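Local coordinates for ThiJ/pfpI family protein (Bacillus anthracis, PDB 3EFE) that is of unproven function but belongs to the DJ-1/PfpI family, whose members include chaperones, peptidases and other enzymes built on a glutaminase-like fold, at residues D[96-99]-D[100-104]; D[175-179]-D[180-184]. One frame throughout, in Å; residues are numbered along the deposited sequence.

Contact 1 (D[96-99]-D[100-104])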
ATOM      1  N   GLU D  96      -6.896 -25.031   1.061  1.00 51.91           N
ATOM      2  CA  GLU D  96      -7.302 -26.214   1.831  1.00 52.86           C
ATOM      3  C   GLU D  96      -6.894 -26.037   3.264  1.00 52.91           C
ATOM      4  O   GLU D  96      -7.715 -26.232   4.182  1.00 53.27           O
ATOM      5  CB  GLU D  96      -6.769 -27.501   1.196  1.00 53.24           C
ATOM      6  CG  GLU D  96      -7.484 -27.734  -0.219  1.00 56.61           C
ATOM      7  CD  GLU D  96      -7.014 -28.980  -1.067  1.00 57.95           C
ATOM      8  OE1 GLU D  96      -5.972 -29.644  -0.718  1.00 66.36           O
ATOM      9  OE2 GLU D  96      -7.662 -29.247  -2.123  1.00 62.18           O
ATOM     10  N   ARG D  97      -5.651 -25.580   3.423  1.00 52.88           N
ATOM     11  CA  ARG D  97      -4.989 -25.300   4.706  1.00 52.40           C
ATOM     12  C   ARG D  97      -5.685 -24.239   5.467  1.00 52.08           C
ATOM     13  O   ARG D  97      -5.557 -24.201   6.647  1.00 52.72           O
ATOM     14  CB  ARG D  97      -3.565 -24.773   4.480  1.00 51.96           C
ATOM     15  CG  ARG D  97      -2.597 -25.673   3.704  1.00 50.49           C
ATOM     16  CD  ARG D  97      -1.786 -26.629   4.571  1.00 49.33           C
ATOM     17  NE  ARG D  97      -1.424 -26.032   5.851  1.00 50.59           N
ATOM     18  CZ  ARG D  97      -0.249 -25.480   6.186  1.00 47.31           C
ATOM     19  NH1 ARG D  97       0.802 -25.469   5.382  1.00 45.89           N
ATOM     20  NH2 ARG D  97      -0.137 -24.961   7.395  1.00 48.99           N
ATOM     21  N   ILE D  98      -6.364 -23.339   4.768  1.00 52.81           N
ATOM     22  CA  ILE D  98      -7.053 -22.210   5.393  1.00 53.69           C
ATOM     23  C   ILE D  98      -8.230 -22.756   6.169  1.00 54.59           C
ATOM     24  O   ILE D  98      -8.645 -22.184   7.205  1.00 54.98           O
ATOM     25  CB  ILE D  98      -7.539 -21.119   4.333  1.00 53.65           C
ATOM     26  CG1 ILE D  98      -6.382 -20.208   3.914  1.00 54.03           C
ATOM     27  CG2 ILE D  98      -8.670 -20.250   4.890  1.00 52.26           C
ATOM     28  CD1 ILE D  98      -6.402 -19.720   2.404  1.00 53.68           C
ATOM     29  N   GLY D  99      -8.789 -23.845   5.642  1.00 55.06           N
ATOM     30  CA  GLY D  99      -9.916 -24.503   6.262  1.00 55.00           C
ATOM     31  C   GLY D  99      -9.556 -24.999   7.622  1.00 54.93           C
ATOM     32  O   GLY D  99     -10.342 -24.824   8.545  1.00 55.19           O
ATOM     33  N   GLN D 100      -8.372 -25.617   7.725  1.00 55.49           N
ATOM     34  CA  GLN D 100      -7.850 -26.167   8.998  1.00 56.73           C
ATOM     35  C   GLN D 100      -7.422 -25.025   9.907  1.00 56.33           C
ATOM     36  O   GLN D 100      -7.762 -25.016  11.088  1.00 57.15           O
ATOM     37  CB  GLN D 100      -6.595 -27.053   8.801  1.00 57.04           C
ATOM     38  CG  GLN D 100      -6.648 -28.104   7.658  1.00 59.69           C
ATOM     39  CD  GLN D 100      -5.232 -28.560   7.200  1.00 60.78           C
ATOM     40  OE1 GLN D 100      -5.039 -29.023   6.040  1.00 65.42           O
ATOM     41  NE2 GLN D 100      -4.226 -28.396   8.100  1.00 62.67           N
ATOM     42  N   ALA D 101      -6.634 -24.088   9.353  1.00 55.43           N
ATOM     43  CA  ALA D 101      -6.244 -22.889  10.095  1.00 54.32           C
ATOM     44  C   ALA D 101      -7.447 -22.323  10.793  1.00 52.97           C
ATOM     45  O   ALA D 101      -7.372 -22.023  11.941  1.00 53.09           O
ATOM     46  CB  ALA D 101      -5.625 -21.833   9.184  1.00 53.53           C
ATOM     47  N   LEU D 102      -8.565 -22.173  10.098  1.00 52.19           N
ATOM     48  CA  LEU D 102      -9.710 -21.481  10.688  1.00 52.55           C
ATOM     49  C   LEU D 102     -10.176 -22.223  11.911  1.00 52.04           C
ATOM     50  O   LEU D 102     -10.521 -21.571  12.857  1.00 51.73           O
ATOM     51  CB  LEU D 102     -10.888 -21.278   9.688  1.00 52.53           C
ATOM     52  CG  LEU D 102     -10.778 -20.072   8.748  1.00 51.25           C
ATOM     53  CD1 LEU D 102     -11.555 -20.303   7.421  1.00 49.72           C
ATOM     54  CD2 LEU D 102     -11.238 -18.843   9.473  1.00 49.38           C
ATOM     55  N   LYS D 103     -10.149 -23.572  11.853  1.00 52.59           N
ATOM     56  CA  LYS D 103     -10.475 -24.522  12.971  1.00 52.92           C
ATOM     57  C   LYS D 103      -9.629 -24.402  14.246  1.00 51.86           C
ATOM     58  O   LYS D 103     -10.199 -24.282  15.332  1.00 50.93           O
ATOM     59  CB  LYS D 103     -10.383 -26.003  12.542  1.00 53.66           C
ATOM     60  CG  LYS D 103     -11.417 -26.436  11.536  1.00 56.42           C
ATOM     61  CD  LYS D 103     -11.232 -27.916  11.053  1.00 56.60           C
ATOM     62  CE  LYS D 103     -11.638 -28.100   9.497  1.00 58.54           C
ATOM     63  NZ  LYS D 103     -13.112 -28.012   9.182  1.00 59.41           N
ATOM     64  N   ILE D 104      -8.293 -24.495  14.115  1.00 50.51           N
ATOM     65  CA  ILE D 104      -7.412 -24.290  15.259  1.00 48.84           C
ATOM     66  C   ILE D 104      -7.474 -22.878  15.841  1.00 48.27           C
ATOM     67  O   ILE D 104      -7.046 -22.627  16.978  1.00 48.87           O
ATOM     68  CB  ILE D 104      -5.917 -24.693  14.994  1.00 49.82           C
ATOM     69  CG1 ILE D 104      -5.204 -24.930  16.378  1.00 49.09           C
ATOM     70  CG2 ILE D 104      -5.143 -23.661  14.017  1.00 45.84           C
ATOM     71  CD1 ILE D 104      -4.090 -25.979  16.382  1.00 49.77           C
TER

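Contact 2 (D[175-179]-D[180-184])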
ATOM      1  N   GLU D 175      -9.495  -3.266  11.328  1.00 36.41           N
ATOM      2  CA  GLU D 175     -10.176  -4.430  11.878  1.00 36.13           C
ATOM      3  C   GLU D 175      -9.204  -5.520  12.242  1.00 35.11           C
ATOM      4  O   GLU D 175      -9.394  -6.150  13.259  1.00 36.30           O
ATOM      5  CB  GLU D 175     -11.243  -5.017  10.852  1.00 38.21           C
ATOM      6  CG  GLU D 175     -12.477  -4.107  10.524  1.00 38.60           C
ATOM      7  CD  GLU D 175     -13.372  -3.857  11.722  1.00 43.49           C
ATOM      8  OE1 GLU D 175     -13.155  -4.510  12.778  1.00 47.31           O
ATOM      9  OE2 GLU D 175     -14.267  -2.972  11.624  1.00 46.55           O
ATOM     10  N   VAL D 176      -8.173  -5.776  11.437  1.00 34.45           N
ATOM     11  CA  VAL D 176      -7.181  -6.802  11.805  1.00 33.99           C
ATOM     12  C   VAL D 176      -6.464  -6.386  13.055  1.00 34.67           C
ATOM     13  O   VAL D 176      -6.311  -7.181  13.988  1.00 35.87           O
ATOM     14  CB  VAL D 176      -6.142  -7.092  10.692  1.00 33.22           C
ATOM     15  CG1 VAL D 176      -5.087  -8.110  11.161  1.00 29.27           C
ATOM     16  CG2 VAL D 176      -6.838  -7.605   9.515  1.00 27.86           C
ATOM     17  N   LEU D 177      -6.089  -5.115  13.094  1.00 35.23           N
ATOM     18  CA  LEU D 177      -5.269  -4.553  14.176  1.00 35.72           C
ATOM     19  C   LEU D 177      -5.994  -4.681  15.512  1.00 37.18           C
ATOM     20  O   LEU D 177      -5.391  -5.038  16.511  1.00 38.82           O
ATOM     21  CB  LEU D 177      -4.917  -3.091  13.873  1.00 34.90           C
ATOM     22  CG  LEU D 177      -3.519  -2.671  13.339  1.00 34.73           C
ATOM     23  CD1 LEU D 177      -2.491  -3.776  13.045  1.00 30.20           C
ATOM     24  CD2 LEU D 177      -3.607  -1.680  12.218  1.00 32.64           C
ATOM     25  N   LYS D 178      -7.291  -4.379  15.477  1.00 38.61           N
ATOM     26  CA  LYS D 178      -8.204  -4.498  16.568  1.00 39.25           C
ATOM     27  C   LYS D 178      -8.422  -5.947  16.964  1.00 40.08           C
ATOM     28  O   LYS D 178      -8.352  -6.249  18.098  1.00 40.36           O
ATOM     29  CB  LYS D 178      -9.519  -3.897  16.154  1.00 40.19           C
ATOM     30  CG  LYS D 178     -10.557  -3.739  17.239  1.00 39.28           C
ATOM     31  CD  LYS D 178     -11.620  -2.841  16.587  1.00 42.09           C
ATOM     32  CE  LYS D 178     -12.788  -2.530  17.476  1.00 47.23           C
ATOM     33  NZ  LYS D 178     -13.681  -3.771  17.646  1.00 53.31           N
ATOM     34  N   LYS D 179      -8.663  -6.845  16.027  1.00 40.72           N
ATOM     35  CA  LYS D 179      -8.853  -8.257  16.382  1.00 40.34           C
ATOM     36  C   LYS D 179      -7.664  -8.766  17.171  1.00 40.16           C
ATOM     37  O   LYS D 179      -7.862  -9.379  18.164  1.00 39.84           O
ATOM     38  CB  LYS D 179      -9.098  -9.141  15.111  1.00 40.66           C
ATOM     39  CG  LYS D 179      -9.373 -10.660  15.331  1.00 41.08           C
ATOM     40  CD  LYS D 179     -10.721 -10.947  16.052  1.00 44.71           C
ATOM     41  CE  LYS D 179     -10.640 -12.143  17.159  1.00 47.30           C
ATOM     42  NZ  LYS D 179     -11.953 -12.438  18.022  1.00 47.37           N
ATOM     43  N   ILE D 180      -6.425  -8.533  16.716  1.00 40.89           N
ATOM     44  CA  ILE D 180      -5.225  -9.061  17.402  1.00 40.36           C
ATOM     45  C   ILE D 180      -4.714  -8.265  18.622  1.00 40.07           C
ATOM     46  O   ILE D 180      -3.721  -8.660  19.285  1.00 40.02           O
ATOM     47  CB  ILE D 180      -4.072  -9.336  16.395  1.00 41.88           C
ATOM     48  CG1 ILE D 180      -3.421  -8.045  15.855  1.00 41.74           C
ATOM     49  CG2 ILE D 180      -4.590 -10.218  15.191  1.00 43.56           C
ATOM     50  CD1 ILE D 180      -2.116  -8.315  15.209  1.00 39.69           C
ATOM     51  N   ASP D 181      -5.382  -7.144  18.899  1.00 39.33           N
ATOM     52  CA  ASP D 181      -5.240  -6.380  20.148  1.00 38.87           C
ATOM     53  C   ASP D 181      -3.807  -5.896  20.450  1.00 38.44           C
ATOM     54  O   ASP D 181      -3.224  -6.125  21.535  1.00 39.17           O
ATOM     55  CB  ASP D 181      -5.802  -7.174  21.315  1.00 40.01           C
ATOM     56  CG  ASP D 181      -6.169  -6.277  22.497  1.00 40.45           C
ATOM     57  OD1 ASP D 181      -6.748  -5.201  22.222  1.00 44.40           O
ATOM     58  OD2 ASP D 181      -5.887  -6.646  23.666  1.00 41.47           O
ATOM     59  N   VAL D 182      -3.275  -5.188  19.463  1.00 36.83           N
ATOM     60  CA  VAL D 182      -1.886  -4.849  19.341  1.00 35.61           C
ATOM     61  C   VAL D 182      -1.679  -3.319  19.586  1.00 35.50           C
ATOM     62  O   VAL D 182      -0.659  -2.883  20.044  1.00 34.55           O
ATOM     63  CB  VAL D 182      -1.478  -5.428  18.008  1.00 34.87           C
ATOM     64  CG1 VAL D 182      -1.687  -4.440  16.838  1.00 32.97           C
ATOM     65  CG2 VAL D 182      -0.177  -6.121  18.096  1.00 32.31           C
ATOM     66  N   PHE D 183      -2.717  -2.535  19.361  1.00 36.21           N
ATOM     67  CA  PHE D 183      -2.773  -1.119  19.658  1.00 36.26           C
ATOM     68  C   PHE D 183      -3.732  -1.024  20.816  1.00 36.21           C
ATOM     69  O   PHE D 183      -4.509  -1.922  21.024  1.00 35.68           O
ATOM     70  CB  PHE D 183      -3.408  -0.286  18.497  1.00 34.90           C
ATOM     71  CG  PHE D 183      -2.523  -0.044  17.279  1.00 34.04           C
ATOM     72  CD1 PHE D 183      -1.516  -0.899  16.906  1.00 32.94           C
ATOM     73  CD2 PHE D 183      -2.795   1.040  16.436  1.00 31.81           C
ATOM     74  CE1 PHE D 183      -0.787  -0.648  15.728  1.00 33.27           C
ATOM     75  CE2 PHE D 183      -2.076   1.284  15.307  1.00 31.83           C
ATOM     76  CZ  PHE D 183      -1.074   0.466  14.946  1.00 32.58           C
ATOM     77  N   THR D 184      -3.689   0.069  21.580  1.00 37.17           N
ATOM     78  CA  THR D 184      -4.819   0.368  22.463  1.00 37.32           C
ATOM     79  C   THR D 184      -5.920   1.017  21.583  1.00 37.52           C
ATOM     80  O   THR D 184      -5.672   1.344  20.391  1.00 38.54           O
ATOM     81  CB  THR D 184      -4.477   1.334  23.611  1.00 37.64           C
ATOM     82  OG1 THR D 184      -4.567   2.645  23.060  1.00 42.03           O
ATOM     83  CG2 THR D 184      -3.084   1.096  24.225  1.00 33.09           C
TER

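Contact 1 (D[96-99]-D[100-104])
Ile98 and Leu102, one helical turn apart, lie side by side and point the same way, and the branch CG2 of Ile98 meets CD1 of Leu102 at 3.8 Å. The first torsion of Ile98 (chi1 -80°) sets CG1 beside the backbone N and leaves CG2 anti to it, turned along the helix to the leucine. Two branched apolar residues suit this buried stripe, in which Ile98 also rests on Leu78 and Leu80 of strand 77-80. Ala101, whose short methyl lies close to the backbone, has CB 3.5 Å from Arg97 O and lets the helix sit near Leu72 and Thr106. Beneath these side chains Ala101 N gives a nearly straight bond to Arg97 O (2.9 Å, 172°), and Leu102 N a more bent one to Ile98 O (2.9 Å).

The exposed side is polar, with Gln100 and Lys103. Gln100 runs extended back along the helix beside Arg97, its OE1 4.3 Å from Arg97 CD, and its NE2 stands oblique to the guanidinium. Arg97, on the flank, reaches off the helix to Cys70 O through NH2, with a weaker bond from NH1 to Leu67 O. Lys103 bends over Gly99, bringing CE to 3.6 Å from Gly99 O. An apolar side laid on strand 77-80 and the neighbouring loops, and a polar side turned away from it, mark an amphipathic helix, here the crossover helix 92-104 of a beta-alpha-beta unit.

Contact 2 (D[175-179]-D[180-184])
Leu177 meets both Val182 and Phe183 as the chain turns back beside the end of helix 169-179. Its CG sits over one face of the Phe183 ring, 4.1 Å above the plane and offset toward the rim, where CE1 is the nearest atom. The methyl CD1 of Leu177 touches CG1 of Val182 at 3.9 Å, and the two side chains cross at a slant. A flat ring and a branched aliphatic residue give this buried leucine broad apolar surfaces to lie against.

Ile180 packs back on the last turn: its CG1, held between the backbone N and the carbonyl carbon (chi1 72°), comes to 3.5 Å from Val176 O. The same carbonyl accepts Ile180 N nearly along its own axis, at 3.0 Å. One residue on, Asp181 takes a positive phi (58°) and its N points back to two carbonyls, Lys178 O at 3.2 Å, approached from above the carbonyl plane, and Leu177 O, a weak bond. This is a Schellman motif, which ends the helix and redirects the chain so that Val182 and Phe183 can return to Leu177. A positive phi is easiest for glycine or asparagine; aspartate tolerates it, and its charged side chain suits the exposed position.

Farther out, Lys35 bonds to the turn, NZ to Asp181 O and its backbone to that of Val182. Leu24 and Leu28 of helix 18-30 press on Leu177, while Leu188 of helix 185-197 touches both Leu177 and Phe183. Thr184 stands at the N-cap, just before that helix, its OG1 bonded weakly to Ala187 N.

In the fold
Contact 1 comes first along the chain, within helix 92-104; contact 2 follows some seventy residues later, where helix 169-179 ends and the chain heads for helix 185-197. Their centres lie 21 Å apart and their nearest atoms about 10 Å, so the two do not touch. What they share is the central mixed sheet. Contact 1 meets strand 77-80 through Ile98, and its helix leads on to strand 107-111; that second strand also receives Val176 and Lys179 of contact 2, at Ala109 and Ile107. One contact thus belongs to a crossover of the alpha/beta core, the other to the junction where the core passes into the C-terminal helices.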